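Local structure of Cfl (Pectobacterium brasiliense, 7A9J) at residues L56-A61 / Q169-S174; A67-G72 / L93-V98; I438-T443 / S453-V458; I468-P473 / I502-I507. The protein probably activates carboxylic acids with ATP as coronafacic acid ligase, a member of the AMP-binding enzyme family, and so serves in amide synthesis. The protein carries 1 engineered substitution. All coordinates share one frame; numbering follows the deposited sequence.

Interaction 1 of 4, residues L56-A61 / Q169-S174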
loop_
_atom_site.group_PDB
_atom_site.type_symbol
_atom_site.label_atom_id
_atom_site.label_comp_id
_atom_site.label_asym_id
_atom_site.label_seq_id
_atom_site.Cartn_x
_atom_site.Cartn_y
_atom_site.Cartn_z
ATOM N N LEU A 56 -16.965 -19.198 11.626
ATOM C CA LEU A 56 -15.629 -19.149 12.243
ATOM C C LEU A 56 -15.436 -17.867 13.068
ATOM O O LEU A 56 -14.948 -17.905 14.212
ATOM C CB LEU A 56 -14.548 -19.224 11.151
ATOM C CG LEU A 56 -13.081 -19.051 11.568
ATOM C CD1 LEU A 56 -12.779 -20.153 12.607
ATOM C CD2 LEU A 56 -12.203 -19.221 10.341
ATOM N N ILE A 57 -15.873 -16.733 12.512
ATOM C CA ILE A 57 -15.801 -15.456 13.221
ATOM C C ILE A 57 -16.557 -15.538 14.529
ATOM O O ILE A 57 -16.087 -15.061 15.581
ATOM C CB ILE A 57 -16.387 -14.333 12.344
ATOM C CG1 ILE A 57 -15.398 -14.003 11.254
ATOM C CG2 ILE A 57 -16.602 -13.068 13.205
ATOM C CD1 ILE A 57 -16.066 -13.325 10.039
ATOM N N GLN A 58 -17.749 -16.130 14.483
ATOM C CA GLN A 58 -18.549 -16.266 15.695
ATOM C C GLN A 58 -17.853 -17.129 16.737
ATOM O O GLN A 58 -17.881 -16.774 17.927
ATOM C CB GLN A 58 -19.954 -16.818 15.378
ATOM C CG GLN A 58 -20.751 -15.765 14.572
ATOM C CD GLN A 58 -22.120 -16.322 14.125
ATOM O OE1 GLN A 58 -22.371 -17.524 14.163
ATOM N NE2 GLN A 58 -22.981 -15.435 13.691
ATOM N N ARG A 59 -17.251 -18.277 16.321
ATOM C CA ARG A 59 -16.544 -19.133 17.277
ATOM C C ARG A 59 -15.352 -18.389 17.910
ATOM O O ARG A 59 -15.133 -18.495 19.144
ATOM C CB ARG A 59 -16.074 -20.427 16.610
ATOM C CG ARG A 59 -17.194 -21.443 16.352
ATOM C CD ARG A 59 -16.619 -22.822 16.038
ATOM N NE ARG A 59 -17.706 -23.804 16.130
ATOM C CZ ARG A 59 -17.721 -24.887 16.888
ATOM N NH1 ARG A 59 -18.788 -25.673 16.846
ATOM N NH2 ARG A 59 -16.685 -25.211 17.658
ATOM N N ILE A 60 -14.622 -17.615 17.100
ATOM C CA ILE A 60 -13.479 -16.876 17.639
ATOM C C ILE A 60 -13.971 -15.853 18.655
ATOM O O ILE A 60 -13.456 -15.774 19.779
ATOM C CB ILE A 60 -12.642 -16.203 16.532
ATOM C CG1 ILE A 60 -12.006 -17.228 15.573
ATOM C CG2 ILE A 60 -11.512 -15.366 17.204
ATOM C CD1 ILE A 60 -11.645 -16.584 14.162
ATOM N N ALA A 61 -15.029 -15.117 18.307
ATOM C CA ALA A 61 -15.627 -14.178 19.256
ATOM C C ALA A 61 -16.005 -14.851 20.567
ATOM O O ALA A 61 -15.760 -14.297 21.652
ATOM C CB ALA A 61 -16.852 -13.500 18.650
ATOM N N GLN A 169 -15.333 -23.845 21.368
ATOM C CA GLN A 169 -16.699 -23.858 21.888
ATOM C C GLN A 169 -17.672 -23.311 20.857
ATOM O O GLN A 169 -17.360 -22.351 20.156
ATOM C CB GLN A 169 -16.817 -23.031 23.171
ATOM C CG GLN A 169 -16.093 -23.652 24.347
ATOM C CD GLN A 169 -16.626 -25.058 24.724
ATOM O OE1 GLN A 169 -15.990 -26.078 24.431
ATOM N NE2 GLN A 169 -17.785 -25.106 25.396
ATOM N N PRO A 170 -18.889 -23.857 20.766
ATOM C CA PRO A 170 -19.840 -23.319 19.797
ATOM C C PRO A 170 -20.168 -21.879 20.161
ATOM O O PRO A 170 -20.045 -21.466 21.320
ATOM C CB PRO A 170 -21.078 -24.228 19.945
ATOM C CG PRO A 170 -20.610 -25.422 20.627
ATOM C CD PRO A 170 -19.427 -25.022 21.484
ATOM N N TYR A 171 -20.618 -21.142 19.158
ATOM C CA TYR A 171 -21.081 -19.772 19.342
ATOM C C TYR A 171 -22.147 -19.716 20.423
ATOM O O TYR A 171 -23.052 -20.576 20.484
ATOM C CB TYR A 171 -21.641 -19.260 18.030
ATOM C CG TYR A 171 -22.168 -17.846 18.027
ATOM C CD1 TYR A 171 -21.432 -16.810 18.597
ATOM C CD2 TYR A 171 -23.398 -17.527 17.413
ATOM C CE1 TYR A 171 -21.887 -15.486 18.583
ATOM C CE2 TYR A 171 -23.871 -16.202 17.397
ATOM C CZ TYR A 171 -23.087 -15.185 17.978
ATOM O OH TYR A 171 -23.478 -13.872 17.969
ATOM N N ASP A 172 -22.030 -18.727 21.310
ATOM C CA ASP A 172 -22.909 -18.689 22.485
ATOM C C ASP A 172 -24.037 -17.683 22.351
ATOM O O ASP A 172 -24.798 -17.506 23.311
ATOM C CB ASP A 172 -22.118 -18.413 23.771
ATOM C CG ASP A 172 -21.479 -17.024 23.816
ATOM O OD1 ASP A 172 -21.706 -16.173 22.931
ATOM O OD2 ASP A 172 -20.714 -16.789 24.772
ATOM N N TYR A 173 -24.155 -17.039 21.184
ATOM C CA TYR A 173 -25.221 -16.092 20.834
ATOM C C TYR A 173 -25.282 -14.891 21.775
ATOM O O TYR A 173 -26.302 -14.199 21.825
ATOM C CB TYR A 173 -26.597 -16.788 20.760
ATOM C CG TYR A 173 -26.604 -17.881 19.717
ATOM C CD1 TYR A 173 -26.867 -17.596 18.376
ATOM C CD2 TYR A 173 -26.255 -19.180 20.059
ATOM C CE1 TYR A 173 -26.822 -18.604 17.408
ATOM C CE2 TYR A 173 -26.216 -20.188 19.113
ATOM C CZ TYR A 173 -26.492 -19.893 17.793
ATOM O OH TYR A 173 -26.448 -20.914 16.876
ATOM N N SER A 174 -24.203 -14.602 22.504
ATOM C CA SER A 174 -24.219 -13.461 23.409
ATOM C C SER A 174 -24.236 -12.163 22.605
ATOM O O SER A 174 -23.727 -12.091 21.482
ATOM C CB SER A 174 -23.005 -13.493 24.349
ATOM O OG SER A 174 -21.786 -13.577 23.624
HETATM O O HOH W 1 -15.087 -21.065 20.591
#
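Q58 and Y171 meet by stacking: the side-chain amide of Q58 lies nearly flat against the tyrosine ring, the two planes 17° apart. Q58 CB sits 3.8 Å from the ring centroid in a CH-pi contact, and OE1 follows along the same chain to lie 3.4 Å from Y171 CD2. Because the Q58 chain runs extended beyond CG (chi2 175°), it passes over the ring instead of turning away; glutamine suits a place where a long, flat, polar side chain must cover an aromatic yet still meet solvent. The opposite face of the ring is backed by the backbone N of Y173.

Across to the loop segment R59 makes van der Waals contact: one face of its guanidinium lies over P170 CA, with NH1 3.9 Å from that atom, while NH2 is held by a hydrogen bond to I167 O.

The third kind is water-mediated: one water lies 2.9 Å from R59 O and 2.6 Å from Q169 O, bridging helix backbone and loop backbone. Within the loop, D172 OD1 accepts from S174 N, making an Asx turn.

The loop after helix 163-166 lies against helix 50-66 at the surface; the buried I57 and I60 pack on helix 83-95, I60 also on helix 163-166, and Y171 OH reaches K94.

Interaction 2 of 4, residues A67-G72 / L93-V98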
loop_
_atom_site.group_PDB
_atom_site.type_symbol
_atom_site.label_atom_id
_atom_site.label_comp_id
_atom_site.label_asym_id
_atom_site.label_seq_id
_atom_site.Cartn_x
_atom_site.Cartn_y
_atom_site.Cartn_z
ATOM N N ALA A 67 -12.383 -16.357 27.248
ATOM C CA ALA A 67 -11.070 -16.109 27.813
ATOM C C ALA A 67 -10.966 -14.737 28.443
ATOM O O ALA A 67 -9.856 -14.268 28.685
ATOM C CB ALA A 67 -9.991 -16.261 26.741
ATOM N N ASN A 68 -12.096 -14.076 28.692
ATOM C CA ASN A 68 -12.168 -12.840 29.459
ATOM C C ASN A 68 -11.657 -11.631 28.669
ATOM O O ASN A 68 -11.313 -10.599 29.262
ATOM C CB ASN A 68 -11.412 -12.968 30.786
ATOM C CG ASN A 68 -11.817 -11.913 31.776
ATOM O OD1 ASN A 68 -12.946 -11.417 31.726
ATOM N ND2 ASN A 68 -10.897 -11.532 32.667
ATOM N N ILE A 69 -11.579 -11.741 27.347
ATOM C CA ILE A 69 -11.371 -10.574 26.492
ATOM C C ILE A 69 -12.682 -9.798 26.415
ATOM O O ILE A 69 -13.771 -10.387 26.303
ATOM C CB ILE A 69 -10.871 -10.994 25.106
ATOM C CG1 ILE A 69 -9.541 -11.741 25.263
ATOM C CG2 ILE A 69 -10.630 -9.776 24.257
ATOM C CD1 ILE A 69 -8.547 -11.059 26.208
ATOM N N LYS A 70 -12.591 -8.480 26.572
ATOM C CA LYS A 70 -13.748 -7.605 26.707
ATOM C C LYS A 70 -13.616 -6.490 25.690
ATOM O O LYS A 70 -12.526 -6.242 25.187
ATOM C CB LYS A 70 -13.846 -6.981 28.109
ATOM C CG LYS A 70 -13.714 -7.987 29.246
ATOM C CD LYS A 70 -14.086 -7.377 30.594
ATOM C CE LYS A 70 -14.124 -8.446 31.697
ATOM N NZ LYS A 70 -15.040 -9.587 31.364
ATOM N N LYS A 71 -14.741 -5.841 25.378
ATOM C CA LYS A 71 -14.721 -4.618 24.572
ATOM C C LYS A 71 -13.672 -3.660 25.128
ATOM O O LYS A 71 -13.640 -3.413 26.333
ATOM C CB LYS A 71 -16.112 -3.962 24.610
ATOM C CG LYS A 71 -16.171 -2.644 23.855
ATOM C CD LYS A 71 -17.598 -2.282 23.455
ATOM C CE LYS A 71 -18.316 -1.623 24.576
ATOM N NZ LYS A 71 -19.449 -0.762 24.082
ATOM N N GLY A 72 -12.811 -3.123 24.248
ATOM C CA GLY A 72 -11.762 -2.198 24.628
ATOM C C GLY A 72 -10.402 -2.813 24.931
ATOM O O GLY A 72 -9.399 -2.087 24.953
ATOM N N LEU A 93 -13.697 -6.973 15.774
ATOM C CA LEU A 93 -14.713 -5.964 15.469
ATOM C C LEU A 93 -16.059 -6.311 16.083
ATOM O O LEU A 93 -16.755 -5.428 16.607
ATOM C CB LEU A 93 -14.858 -5.838 13.946
ATOM C CG LEU A 93 -13.665 -5.073 13.300
ATOM C CD1 LEU A 93 -13.701 -5.270 11.774
ATOM C CD2 LEU A 93 -13.652 -3.606 13.639
ATOM N N LYS A 94 -16.464 -7.589 15.979
ATOM C CA LYS A 94 -17.741 -8.023 16.502
ATOM C C LYS A 94 -17.862 -7.717 17.989
ATOM O O LYS A 94 -18.919 -7.281 18.457
ATOM C CB LYS A 94 -17.888 -9.542 16.260
ATOM C CG LYS A 94 -19.155 -10.165 16.816
ATOM C CD LYS A 94 -19.262 -11.657 16.377
ATOM C CE LYS A 94 -20.289 -12.470 17.243
ATOM N NZ LYS A 94 -21.668 -11.892 17.223
ATOM N N ILE A 95 -16.791 -7.955 18.755
ATOM C CA ILE A 95 -16.880 -7.794 20.184
ATOM C C ILE A 95 -16.312 -6.489 20.664
ATOM O O ILE A 95 -16.420 -6.206 21.887
ATOM C CB ILE A 95 -16.218 -8.962 20.943
ATOM C CG1 ILE A 95 -14.690 -8.960 20.782
ATOM C CG2 ILE A 95 -16.883 -10.255 20.524
ATOM C CD1 ILE A 95 -14.078 -9.994 21.742
ATOM N N GLY A 96 -15.762 -5.659 19.753
ATOM C CA GLY A 96 -15.182 -4.396 20.153
ATOM C C GLY A 96 -13.806 -4.520 20.743
ATOM O O GLY A 96 -13.379 -3.624 21.477
ATOM N N ALA A 97 -13.125 -5.634 20.508
ATOM C CA ALA A 97 -11.722 -5.703 20.870
ATOM C C ALA A 97 -10.902 -4.955 19.830
ATOM O O ALA A 97 -11.165 -5.030 18.625
ATOM C CB ALA A 97 -11.241 -7.158 20.993
ATOM N N VAL A 98 -9.934 -4.199 20.327
ATOM C CA VAL A 98 -9.094 -3.344 19.489
ATOM C C VAL A 98 -7.979 -4.194 18.892
ATOM O O VAL A 98 -7.176 -4.783 19.623
ATOM C CB VAL A 98 -8.538 -2.207 20.350
ATOM C CG1 VAL A 98 -7.562 -1.303 19.554
ATOM C CG2 VAL A 98 -9.687 -1.423 20.947
#
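K71 crosses the end of helix 83-95 with its aliphatic part. Its CB lies 3.5 Å from I95 O, and CG, set anti to the backbone N (chi1 177°), passes 3.8 Å from G96 O. Beyond this the chain bends at chi3 (83°) and leaves the segment 93-98, carrying NZ to a salt bridge with E182 and a hydrogen bond to N177 O. Lysine suits the place because its methylene groups can lie against the backbone carbonyls while its charged end reaches a carboxylate.

The two backbones are joined by one hydrogen bond, G72 N to G96 O, at 2.9 Å and with an N-H...O angle of 168°; the donor stands above the carbonyl plane. K71 CA adds a CA-H...O contact to the same oxygen.

Segment 67-72 follows helix 50-66, and segment 93-98 takes in the end of helix 83-95. N68, with positive phi, is the C-prime residue of a Schellman motif that ends helix 50-66. G96 is the first residue past helix 83-95, and glycine suits it: its phi is positive, and K71 packs closely against its backbone. The chain then enters strands 74-78 and 98-101, neighbours in a parallel five-stranded sheet.

Next to this backbone contact, I69 CG2 packs 4.2 Å from A97 CB and 4.3 Å from I95 CD1. The small alanine and the branched isoleucines form a buried apolar layer, which W147 of strand 145-148 extends on the I69 side.

Interaction 3 of 4, residues I438-T443 / S453-V458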
loop_
_atom_site.group_PDB
_atom_site.type_symbol
_atom_site.label_atom_id
_atom_site.label_comp_id
_atom_site.label_asym_id
_atom_site.label_seq_id
_atom_site.Cartn_x
_atom_site.Cartn_y
_atom_site.Cartn_z
ATOM N N ILE A 438 10.811 14.927 -12.014
ATOM C CA ILE A 438 9.913 13.894 -12.506
ATOM C C ILE A 438 9.305 14.297 -13.847
ATOM O O ILE A 438 9.102 13.437 -14.730
ATOM C CB ILE A 438 8.854 13.561 -11.437
ATOM C CG1 ILE A 438 8.168 12.258 -11.823
ATOM C CG2 ILE A 438 7.751 14.604 -11.333
ATOM C CD1 ILE A 438 7.205 11.788 -10.789
ATOM N N GLU A 439 9.061 15.599 -14.056
ATOM C CA GLU A 439 8.504 16.033 -15.331
ATOM C C GLU A 439 9.536 15.898 -16.462
ATOM O O GLU A 439 9.202 15.470 -17.579
ATOM C CB GLU A 439 8.016 17.489 -15.197
ATOM C CG GLU A 439 7.481 18.137 -16.467
ATOM C CD GLU A 439 7.621 19.680 -16.480
ATOM O OE1 GLU A 439 7.493 20.335 -15.419
ATOM O OE2 GLU A 439 7.876 20.250 -17.567
ATOM N N ILE A 440 10.804 16.236 -16.185
ATOM C CA ILE A 440 11.827 16.110 -17.218
ATOM C C ILE A 440 12.075 14.649 -17.550
ATOM O O ILE A 440 12.231 14.288 -18.726
ATOM C CB ILE A 440 13.135 16.785 -16.780
ATOM C CG1 ILE A 440 12.903 18.259 -16.480
ATOM C CG2 ILE A 440 14.198 16.615 -17.888
ATOM C CD1 ILE A 440 14.102 18.916 -15.841
ATOM N N GLU A 441 12.168 13.801 -16.514
ATOM C CA GLU A 441 12.343 12.359 -16.712
ATOM C C GLU A 441 11.237 11.789 -17.577
ATOM O O GLU A 441 11.495 10.973 -18.474
ATOM C CB GLU A 441 12.364 11.638 -15.354
ATOM C CG GLU A 441 13.613 11.909 -14.507
ATOM C CD GLU A 441 13.391 11.693 -13.010
ATOM O OE1 GLU A 441 12.391 11.008 -12.595
ATOM O OE2 GLU A 441 14.247 12.145 -12.240
ATOM N N ASN A 442 9.994 12.216 -17.338
ATOM C CA ASN A 442 8.892 11.675 -18.124
ATOM C C ASN A 442 9.048 12.006 -19.598
ATOM O O ASN A 442 8.764 11.174 -20.456
ATOM C CB ASN A 442 7.547 12.181 -17.607
ATOM C CG ASN A 442 6.382 11.649 -18.433
ATOM O OD1 ASN A 442 6.077 10.447 -18.412
ATOM N ND2 ASN A 442 5.741 12.537 -19.186
ATOM N N THR A 443 9.541 13.202 -19.911
ATOM C CA THR A 443 9.777 13.566 -21.302
ATOM C C THR A 443 10.897 12.728 -21.906
ATOM O O THR A 443 10.776 12.225 -23.025
ATOM C CB THR A 443 10.116 15.058 -21.381
ATOM O OG1 THR A 443 8.982 15.805 -20.930
ATOM C CG2 THR A 443 10.455 15.448 -22.828
ATOM N N SER A 453 16.034 7.165 -17.125
ATOM C CA SER A 453 16.680 8.441 -16.899
ATOM C C SER A 453 16.374 8.881 -15.481
ATOM O O SER A 453 15.308 8.566 -14.945
ATOM C CB SER A 453 16.190 9.481 -17.913
ATOM O OG SER A 453 16.667 10.752 -17.527
ATOM N N VAL A 454 17.321 9.583 -14.862
ATOM C CA VAL A 454 17.098 10.243 -13.582
ATOM C C VAL A 454 17.678 11.657 -13.705
ATOM O O VAL A 454 18.809 11.824 -14.191
ATOM C CB VAL A 454 17.772 9.502 -12.408
ATOM C CG1 VAL A 454 17.578 10.271 -11.117
ATOM C CG2 VAL A 454 17.190 8.089 -12.215
ATOM N N VAL A 455 16.908 12.671 -13.276
ATOM C CA VAL A 455 17.326 14.078 -13.370
ATOM C C VAL A 455 17.520 14.628 -11.960
ATOM O O VAL A 455 16.722 14.350 -11.066
ATOM C CB VAL A 455 16.300 14.911 -14.170
ATOM C CG1 VAL A 455 16.601 16.427 -14.096
ATOM C CG2 VAL A 455 16.237 14.454 -15.615
ATOM N N PHE A 456 18.606 15.383 -11.743
ATOM C CA PHE A 456 18.878 15.963 -10.436
ATOM C C PHE A 456 19.719 17.221 -10.658
ATOM O O PHE A 456 20.092 17.551 -11.784
ATOM C CB PHE A 456 19.656 15.018 -9.514
ATOM C CG PHE A 456 20.975 14.486 -10.116
ATOM C CD1 PHE A 456 20.977 13.341 -10.893
ATOM C CD2 PHE A 456 22.226 15.128 -9.862
ATOM C CE1 PHE A 456 22.141 12.844 -11.444
ATOM C CE2 PHE A 456 23.435 14.590 -10.401
ATOM C CZ PHE A 456 23.386 13.472 -11.190
ATOM N N SER A 457 19.984 17.938 -9.589
ATOM C CA SER A 457 20.854 19.092 -9.757
ATOM C C SER A 457 22.083 18.983 -8.871
ATOM O O SER A 457 22.118 18.213 -7.906
ATOM C CB SER A 457 20.107 20.421 -9.462
ATOM O OG SER A 457 19.830 20.524 -8.063
ATOM N N VAL A 458 23.081 19.784 -9.235
ATOM C CA VAL A 458 24.296 19.942 -8.447
ATOM C C VAL A 458 24.481 21.420 -8.189
ATOM O O VAL A 458 23.973 22.275 -8.936
ATOM C CB VAL A 458 25.534 19.315 -9.142
ATOM C CG1 VAL A 458 25.269 17.768 -9.214
ATOM C CG2 VAL A 458 25.764 19.862 -10.526
#
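E441 reaches from helix 437-445 to the edge of strand 450-460, where its OE2 accepts the backbone N-H of V455 at 2.9 Å. The bond is nearly straight, with an N-H...O angle of 175°, and the donor meets OE2 on the anti side of the carboxylate, somewhat out of its plane. Beside it, E441 CG lies 3.8 Å from V455 CG2 and 3.8 Å from S453 O, so the methylene part of the glutamate rests on the strand while its end bonds to it. The preceding residue, I440, packs CG2 3.7 Å from V455 CG2, and I440 CD1 lies 3.9 Å from V455 CG1; the two branched side chains cross at about a right angle, and both are buried.

The torsions of E441 explain its reach. CG stands anti to the carbonyl carbon (chi1 -70°) and the chain is extended from there, which spans the gap to the strand. The helix and strand segments run roughly antiparallel, with their axes 7.4 Å apart.

Further out, R517 of helix 517-522 forms a salt bridge with E441 OE1, adding a charged partner to the carboxylate that holds V455 N. S453 OG hydrogen-bonds to L470 O on the neighbouring strand 464-473, and V455 also packs against P437 and L444 of the helix.

The helix thereby packs on the outermost strand of the four-stranded sheet in the C-terminal domain of this AMP-binding enzyme. V455 N-H points away from strand 464-473. A carboxylate is well suited to satisfy this edge amide, and the nearby arginine would probably help to keep it ionised.

Interaction 4 of 4, residues I468-P473 / I502-I507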
loop_
_atom_site.group_PDB
_atom_site.type_symbol
_atom_site.label_atom_id
_atom_site.label_comp_id
_atom_site.label_asym_id
_atom_site.label_seq_id
_atom_site.Cartn_x
_atom_site.Cartn_y
_atom_site.Cartn_z
ATOM N N ILE A 468 21.454 18.067 -14.149
ATOM C CA ILE A 468 22.159 16.933 -14.735
ATOM C C ILE A 468 21.129 15.869 -15.099
ATOM O O ILE A 468 20.214 15.586 -14.308
ATOM C CB ILE A 468 23.178 16.366 -13.728
ATOM C CG1 ILE A 468 24.015 17.500 -13.096
ATOM C CG2 ILE A 468 23.979 15.224 -14.372
ATOM C CD1 ILE A 468 24.850 18.360 -14.073
ATOM N N ALA A 469 21.291 15.242 -16.257
ATOM C CA ALA A 469 20.434 14.104 -16.605
ATOM C C ALA A 469 21.284 12.848 -16.691
ATOM O O ALA A 469 22.232 12.785 -17.490
ATOM C CB ALA A 469 19.717 14.339 -17.942
ATOM N N LEU A 470 20.939 11.849 -15.894
ATOM C CA LEU A 470 21.471 10.512 -16.095
ATOM C C LEU A 470 20.621 9.801 -17.140
ATOM O O LEU A 470 19.400 9.704 -16.990
ATOM C CB LEU A 470 21.486 9.784 -14.750
ATOM C CG LEU A 470 22.379 8.596 -14.426
ATOM C CD1 LEU A 470 23.779 8.862 -14.929
ATOM C CD2 LEU A 470 22.393 8.442 -12.899
ATOM N N ILE A 471 21.251 9.340 -18.217
ATOM C CA ILE A 471 20.556 8.772 -19.376
ATOM C C ILE A 471 20.992 7.321 -19.539
ATOM O O ILE A 471 22.187 7.048 -19.719
ATOM C CB ILE A 471 20.874 9.542 -20.669
ATOM C CG1 ILE A 471 20.525 11.028 -20.548
ATOM C CG2 ILE A 471 20.174 8.883 -21.878
ATOM C CD1 ILE A 471 19.062 11.300 -20.476
ATOM N N GLN A 472 20.029 6.399 -19.545
ATOM C CA GLN A 472 20.333 4.991 -19.797
ATOM C C GLN A 472 19.856 4.629 -21.189
ATOM O O GLN A 472 18.637 4.548 -21.413
ATOM C CB GLN A 472 19.684 4.079 -18.754
ATOM C CG GLN A 472 19.851 2.585 -19.037
ATOM C CD GLN A 472 19.213 1.727 -17.956
ATOM O OE1 GLN A 472 19.487 1.893 -16.757
ATOM N NE2 GLN A 472 18.349 0.811 -18.374
ATOM N N PRO A 473 20.763 4.435 -22.151
ATOM C CA PRO A 473 20.336 4.151 -23.523
ATOM C C PRO A 473 19.580 2.837 -23.620
ATOM O O PRO A 473 19.861 1.869 -22.905
ATOM C CB PRO A 473 21.659 4.102 -24.299
ATOM C CG PRO A 473 22.583 4.952 -23.486
ATOM C CD PRO A 473 22.217 4.637 -22.066
ATOM N N ILE A 502 24.791 12.427 -18.607
ATOM C CA ILE A 502 25.687 11.359 -18.186
ATOM C C ILE A 502 25.105 10.052 -18.705
ATOM O O ILE A 502 24.052 9.606 -18.241
ATOM C CB ILE A 502 25.867 11.330 -16.664
ATOM C CG1 ILE A 502 26.473 12.658 -16.179
ATOM C CG2 ILE A 502 26.818 10.189 -16.254
ATOM C CD1 ILE A 502 26.641 12.771 -14.667
ATOM N N PHE A 503 25.761 9.449 -19.686
ATOM C CA PHE A 503 25.287 8.191 -20.247
ATOM C C PHE A 503 25.861 7.054 -19.419
ATOM O O PHE A 503 27.084 6.943 -19.274
ATOM C CB PHE A 503 25.687 8.032 -21.717
ATOM C CG PHE A 503 25.058 9.040 -22.624
ATOM C CD1 PHE A 503 25.594 10.317 -22.736
ATOM C CD2 PHE A 503 23.929 8.725 -23.354
ATOM C CE1 PHE A 503 25.011 11.261 -23.563
ATOM C CE2 PHE A 503 23.348 9.658 -24.193
ATOM C CZ PHE A 503 23.891 10.932 -24.297
ATOM N N ILE A 504 24.984 6.203 -18.901
ATOM C CA ILE A 504 25.375 5.027 -18.138
ATOM C C ILE A 504 24.368 3.931 -18.466
ATOM O O ILE A 504 23.163 4.195 -18.529
ATOM C CB ILE A 504 25.436 5.340 -16.626
ATOM C CG1 ILE A 504 26.166 4.237 -15.871
ATOM C CG2 ILE A 504 24.057 5.552 -16.047
ATOM C CD1 ILE A 504 26.375 4.552 -14.409
ATOM N N LYS A 505 24.836 2.721 -18.742
ATOM C CA LYS A 505 23.870 1.735 -19.217
ATOM C C LYS A 505 23.241 0.934 -18.092
ATOM O O LYS A 505 22.430 0.045 -18.360
ATOM C CB LYS A 505 24.496 0.830 -20.277
ATOM C CG LYS A 505 24.647 1.592 -21.595
ATOM C CD LYS A 505 24.964 0.737 -22.803
ATOM C CE LYS A 505 25.083 1.640 -24.022
ATOM N NZ LYS A 505 25.791 2.916 -23.664
ATOM N N GLU A 506 23.544 1.274 -16.844
ATOM C CA GLU A 506 22.790 0.774 -15.702
ATOM C C GLU A 506 22.721 1.882 -14.665
ATOM O O GLU A 506 23.760 2.343 -14.185
ATOM C CB GLU A 506 23.444 -0.470 -15.117
ATOM C CG GLU A 506 22.724 -1.037 -13.932
ATOM C CD GLU A 506 23.482 -2.189 -13.310
ATOM O OE1 GLU A 506 24.693 -2.329 -13.599
ATOM O OE2 GLU A 506 22.866 -2.956 -12.537
ATOM N N ILE A 507 21.514 2.319 -14.325
ATOM C CA ILE A 507 21.367 3.365 -13.318
ATOM C C ILE A 507 21.344 2.715 -11.940
ATOM O O ILE A 507 20.576 1.774 -11.723
ATOM C CB ILE A 507 20.108 4.207 -13.580
ATOM C CG1 ILE A 507 20.325 5.079 -14.812
ATOM C CG2 ILE A 507 19.735 5.043 -12.345
ATOM C CD1 ILE A 507 19.117 5.882 -15.210
#
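L470 and Q472 owe their contacts with the segment 502-507 to their torsions. In L470, CG stands anti to the backbone N (chi1 -158°), and chi2 (44°) then turns CD1 to 3.5 Å from I504 CG2 and 3.6 Å from I502 CG2. Q472 makes the same choice at chi1 and has an extended chain, so its amide runs alongside the turn at K505 and OE1 accepts the backbone N-H of I507 at 3.2 Å. That bond is bent, at 143°. Glutamine is apt here: its amide oxygen supplies an acceptor where the second segment has left the strand and turns away from regular pairing.

Before that turn the two segments pair as parallel strands. I502 N donates to A469 O, I502 O accepts from I471 N, and I504 N donates to I471 O, the alternating ladder expected of parallel neighbours.

The side chains alternate between the two faces. With L470 and I502 on one face lies I468, whose CG2 is 3.6 Å from I502 CD1. I507, past the turn, slides alongside L470 in the opposite direction. On the other face I471 and F503 lie side by side, and P473 sets CG at the edge of the F503 ring, 4.0 Å from CD2. Beta-branched isoleucine suits positions 468, 471 and 502, where CG2 or CD1 methyls fill the contact between the strands.

The pair belongs to a beta-alpha-beta unit, strand 464-473, helix 481-491 and strand 500-503. Strand 450-460 flanks it beyond 464-473 and strand 533-536 beyond 500-503, while Y524 and L527 of helix 524-530 pack on the face of L470 and I502.

Overall arrangement
Along the chain the four contacts form two groups. Interaction 2 is nested inside the loop closed by interaction 1, and their centres are 13 Å apart; helices 50-66 and 83-95 link them, with A61 packing on I95. Interactions 3 and 4 follow in series, with centres 11 Å apart, sharing a four-stranded mixed sheet in which strands 450-460 and 464-473 are antiparallel neighbours. The groups lie on opposite sides of the chain's centre, with contact centres 51 to 61 Å apart. The first belongs to the large AMP-binding part of the enzyme, the second to its C-terminal domain, so each group knits its own part of the ligase.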